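Long-range contacts in deoxyribose-phosphate aldolase (Toxoplasma gondii, PDB 4EIV), which belongs to the deoxyribose-phosphate aldolase family and folds as a parallel eight-stranded beta/alpha barrel: residues N91-G95 with L120-R124; V241-T246 with L275-L279. One frame throughout, in Å; residues are numbered along the deposited sequence.

Contact 1: N91-G95 with L120-R124; sequences NFPEG and LIDWR
L120 lays its CB beside the ring of F92, CB to CE2 3.8 Å, the two side chains crossing at about a right angle. With CG anti to the backbone N (chi1 -177°), the leucine sends CD2 along the turn 91-95 as far as the carbonyl oxygen of P93 and the backbone N of G95. L120 ends strand 116-120 of the beta/alpha barrel, and the turn follows the neighbouring strand 85-90, so the contact joins two successive loops at the carboxyl ends of the strands. N91 fastens the base: its ND2 gives a hydrogen bond of 2.8 Å to L120 O, while its OD1 takes the backbone N of G97. G95, at positive phi, brings its CA to 3.6 Å from I121 O, and its own O meets D122 CA in a CA-H...O contact. Farther along the loops, R124 grips E94 end-on, NH2 and NH1 both reaching OE1, at 2.8 Å for NH2. OE1 lies in the guanidinium plane, yet the carboxylate is turned 53° to it. CZ2 of W123 lies over one face of the guanidinium, above its centre. One water accepts from W123 NE1; another joins E94 O, D122 OD1 and R124 N. D122 OD2 pairs with R125. Two N-H groups of R124, approaching from the same face of the carboxylate, converge on E94 OE1, which would probably favour an ionised carboxylate.

Contact 2: V241-T246 with L275-L279; sequences VHMAET and LLKEL
E278 OE1 accepts a hydrogen bond of 2.8 Å from M243 N where the first turn of helix 243-257 meets helix 273-284, the last two helices of the beta/alpha barrel. An extended glutamate, CG anti to its own N (chi1 -177°), reaches across to the helix start, and M243 N approaches from above the carboxylate plane, 43° out of it. H242 holds the N-cap position, and its O takes both T246 N and T246 OG1. Its ring meets OE1 at the edge, standing nearly perpendicular to the carboxylate. Water extends the polar link: one molecule donates to OE1 and lies by H242 ND1, while another donates to E278 OE2 and accepts from A244 N. The glutamate's negative charge at the amino end of a helix probably suits the helix dipole. The methyls of L275 pack on backbone and hydroxyl atoms, CD1 3.5 Å from M243 N and CD2 against V241 O and T246 OG1. S23 and L26 of helix 17-27 adjoin M243 and T246, and Y18 of the second subunit packs on M243. Among apolar pairs, M243 CB lies 4.3 Å from L275 CD1. M243 also crosses L279 obliquely, its SD 3.6 Å from L279 CD2.

How the contacts relate
From the N terminus the chain passes helix 17-27 and the first strands before contact 1 begins just after strand 85-90. That contact closes a loop holding helix 99-111 and strand 116-120, bringing together the exits of the third and fourth strands. Contact 2 opens much later, beyond strand 233-237, and closes over helix 243-257 and strand 267-271 on helix 273-284. The two loops follow in series, neither nested nor crossed. The centres of contact 1 and contact 2 lie about 26 Å apart, and their nearest atoms about 16 Å. Contact 1 ties neighbouring strand-to-helix loops, whereas contact 2 lies in the helical layer outside the strands, beside helix 17-27.

Contact 1: N91-G95 with L120-R124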
# COMPACT_ATOMS: atom_id res chain seq x y z
N ASN A 91 5.18 -27.16 14.96
CA ASN A 91 6.44 -27.31 15.73
C ASN A 91 6.47 -26.38 16.96
O ASN A 91 7.54 -26.06 17.43
CB ASN A 91 7.69 -27.10 14.88
CG ASN A 91 8.87 -27.96 15.32
OD1 ASN A 91 8.73 -28.91 16.12
ND2 ASN A 91 10.06 -27.64 14.80
N PHE A 92 5.30 -25.96 17.42
CA PHE A 92 5.18 -25.10 18.58
C PHE A 92 4.97 -25.96 19.84
O PHE A 92 4.43 -27.05 19.77
CB PHE A 92 3.98 -24.13 18.43
CG PHE A 92 4.30 -22.83 17.73
CD1 PHE A 92 4.08 -21.61 18.36
CD2 PHE A 92 4.78 -22.85 16.42
CE1 PHE A 92 4.36 -20.42 17.71
CE2 PHE A 92 5.05 -21.65 15.75
CZ PHE A 92 4.85 -20.45 16.41
N PRO A 93 5.35 -25.41 21.00
CA PRO A 93 5.95 -24.09 21.22
C PRO A 93 7.47 -24.07 21.29
O PRO A 93 8.04 -22.99 21.42
CB PRO A 93 5.38 -23.70 22.59
CG PRO A 93 5.29 -24.99 23.32
CD PRO A 93 4.99 -26.05 22.28
N GLU A 94 8.13 -25.24 21.23
CA GLU A 94 9.57 -25.34 21.48
C GLU A 94 10.46 -25.73 20.32
O GLU A 94 11.70 -25.71 20.48
CB GLU A 94 9.82 -26.29 22.67
CG GLU A 94 9.26 -25.80 23.99
CD GLU A 94 9.92 -24.52 24.52
OE1 GLU A 94 10.96 -24.10 23.99
OE2 GLU A 94 9.42 -23.95 25.52
N GLY A 95 9.89 -26.10 19.17
CA GLY A 95 10.71 -26.43 17.99
C GLY A 95 11.43 -27.75 18.12
O GLY A 95 12.50 -27.91 17.56
N LEU A 120 7.95 -23.18 13.47
CA LEU A 120 9.06 -22.81 14.34
C LEU A 120 10.23 -23.75 14.07
O LEU A 120 10.05 -24.94 13.90
CB LEU A 120 8.62 -22.87 15.80
CG LEU A 120 9.58 -22.46 16.92
CD1 LEU A 120 10.07 -21.01 16.73
CD2 LEU A 120 8.95 -22.64 18.28
N ILE A 121 11.43 -23.18 14.03
CA ILE A 121 12.64 -23.96 13.88
C ILE A 121 13.15 -24.48 15.23
O ILE A 121 12.78 -23.97 16.29
CB ILE A 121 13.78 -23.14 13.18
CG1 ILE A 121 14.24 -21.95 14.02
CG2 ILE A 121 13.33 -22.69 11.79
CD1 ILE A 121 15.57 -21.31 13.55
N ASP A 122 14.10 -25.42 15.18
CA ASP A 122 14.78 -25.90 16.38
C ASP A 122 15.92 -24.90 16.61
O ASP A 122 17.09 -25.14 16.31
CB ASP A 122 15.30 -27.33 16.17
CG ASP A 122 15.68 -28.03 17.48
OD1 ASP A 122 15.76 -27.36 18.55
OD2 ASP A 122 15.90 -29.26 17.44
N TRP A 123 15.56 -23.75 17.18
CA TRP A 123 16.49 -22.64 17.33
C TRP A 123 17.64 -22.97 18.29
O TRP A 123 18.74 -22.45 18.14
CB TRP A 123 15.74 -21.37 17.79
CG TRP A 123 14.90 -21.58 19.00
CD1 TRP A 123 13.55 -21.95 19.06
CD2 TRP A 123 15.33 -21.44 20.34
NE1 TRP A 123 13.16 -22.04 20.35
CE2 TRP A 123 14.22 -21.72 21.17
CE3 TRP A 123 16.54 -21.12 20.93
CZ2 TRP A 123 14.29 -21.69 22.54
CZ3 TRP A 123 16.62 -21.05 22.31
CH2 TRP A 123 15.51 -21.36 23.10
N ARG A 124 17.38 -23.88 19.22
CA ARG A 124 18.43 -24.25 20.18
C ARG A 124 19.64 -24.85 19.49
O ARG A 124 20.79 -24.71 19.95
CB ARG A 124 17.87 -25.22 21.21
CG ARG A 124 16.95 -24.59 22.22
CD ARG A 124 16.41 -25.63 23.19
NE ARG A 124 15.53 -25.04 24.17
CZ ARG A 124 14.24 -24.78 24.00
NH1 ARG A 124 13.63 -25.10 22.87
NH2 ARG A 124 13.56 -24.21 25.00
O HOH W 1 10.73 -21.89 21.92
O HOH W 2 14.55 -25.38 19.95

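Contact 2: V241-T246 with L275-L279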
# COMPACT_ATOMS: atom_id res chain seq x y z
N VAL A 241 3.56 -5.39 22.62
CA VAL A 241 3.80 -3.94 22.58
C VAL A 241 2.57 -3.17 22.07
O VAL A 241 1.63 -3.75 21.51
CB VAL A 241 5.01 -3.57 21.70
CG1 VAL A 241 6.29 -4.22 22.28
CG2 VAL A 241 4.76 -3.95 20.27
N HIS A 242 2.60 -1.86 22.28
CA HIS A 242 1.52 -0.97 21.86
C HIS A 242 1.67 -0.46 20.42
O HIS A 242 2.68 -0.71 19.74
CB HIS A 242 1.44 0.22 22.82
CG HIS A 242 1.19 -0.17 24.23
ND1 HIS A 242 -0.04 -0.62 24.66
CD2 HIS A 242 1.98 -0.14 25.33
CE1 HIS A 242 0.02 -0.89 25.95
NE2 HIS A 242 1.23 -0.60 26.38
N MET A 243 0.65 0.25 19.95
CA MET A 243 0.65 0.77 18.59
C MET A 243 1.85 1.65 18.26
O MET A 243 2.39 1.55 17.16
CB MET A 243 -0.66 1.50 18.28
CG MET A 243 -0.76 2.00 16.84
SD MET A 243 -2.36 2.70 16.39
CE MET A 243 -2.41 4.12 17.46
N ALA A 244 2.29 2.50 19.18
CA ALA A 244 3.42 3.39 18.87
C ALA A 244 4.70 2.64 18.53
O ALA A 244 5.38 2.96 17.54
CB ALA A 244 3.66 4.31 20.04
N GLU A 245 5.01 1.62 19.31
CA GLU A 245 6.19 0.79 19.05
C GLU A 245 6.04 0.07 17.72
O GLU A 245 7.00 -0.10 16.97
CB GLU A 245 6.41 -0.24 20.18
CG GLU A 245 6.95 0.33 21.51
CD GLU A 245 5.93 1.09 22.37
OE1 GLU A 245 6.34 1.64 23.42
OE2 GLU A 245 4.72 1.14 22.04
N THR A 246 4.83 -0.37 17.42
CA THR A 246 4.59 -1.08 16.19
C THR A 246 4.83 -0.15 14.97
O THR A 246 5.39 -0.57 13.95
CB THR A 246 3.17 -1.70 16.20
OG1 THR A 246 3.01 -2.54 17.37
CG2 THR A 246 2.93 -2.52 15.01
N LEU A 275 -3.28 -5.52 21.45
CA LEU A 275 -2.83 -4.63 20.37
C LEU A 275 -3.90 -4.53 19.29
O LEU A 275 -4.20 -3.45 18.79
CB LEU A 275 -1.47 -5.05 19.81
CG LEU A 275 -0.92 -4.28 18.59
CD1 LEU A 275 -0.81 -2.78 18.88
CD2 LEU A 275 0.45 -4.83 18.25
N LEU A 276 -4.47 -5.67 18.90
CA LEU A 276 -5.56 -5.67 17.92
C LEU A 276 -6.69 -4.75 18.35
O LEU A 276 -7.19 -3.94 17.56
CB LEU A 276 -6.08 -7.09 17.70
CG LEU A 276 -7.33 -7.21 16.82
CD1 LEU A 276 -7.09 -6.54 15.45
CD2 LEU A 276 -7.77 -8.65 16.70
N LYS A 277 -7.10 -4.84 19.62
CA LYS A 277 -8.15 -3.98 20.12
C LYS A 277 -7.75 -2.50 20.12
O LYS A 277 -8.56 -1.66 19.79
CB LYS A 277 -8.63 -4.45 21.49
CG LYS A 277 -9.41 -5.79 21.42
CD LYS A 277 -9.95 -6.30 22.76
CE LYS A 277 -8.84 -6.86 23.64
NZ LYS A 277 -9.40 -7.43 24.89
N GLU A 278 -6.49 -2.19 20.43
CA GLU A 278 -6.01 -0.82 20.38
C GLU A 278 -6.12 -0.28 18.95
O GLU A 278 -6.58 0.83 18.71
CB GLU A 278 -4.55 -0.71 20.85
CG GLU A 278 -4.05 0.75 20.87
CD GLU A 278 -2.59 0.93 21.24
OE1 GLU A 278 -1.83 -0.06 21.31
OE2 GLU A 278 -2.20 2.09 21.48
N LEU A 279 -5.73 -1.10 17.98
CA LEU A 279 -5.77 -0.69 16.59
C LEU A 279 -7.20 -0.44 16.15
O LEU A 279 -7.51 0.60 15.55
CB LEU A 279 -5.15 -1.75 15.68
CG LEU A 279 -3.66 -2.05 15.88
CD1 LEU A 279 -3.23 -3.19 14.96
CD2 LEU A 279 -2.79 -0.82 15.64
O HOH W 3 -2.06 -2.41 22.88
O HOH W 4 0.45 3.25 21.53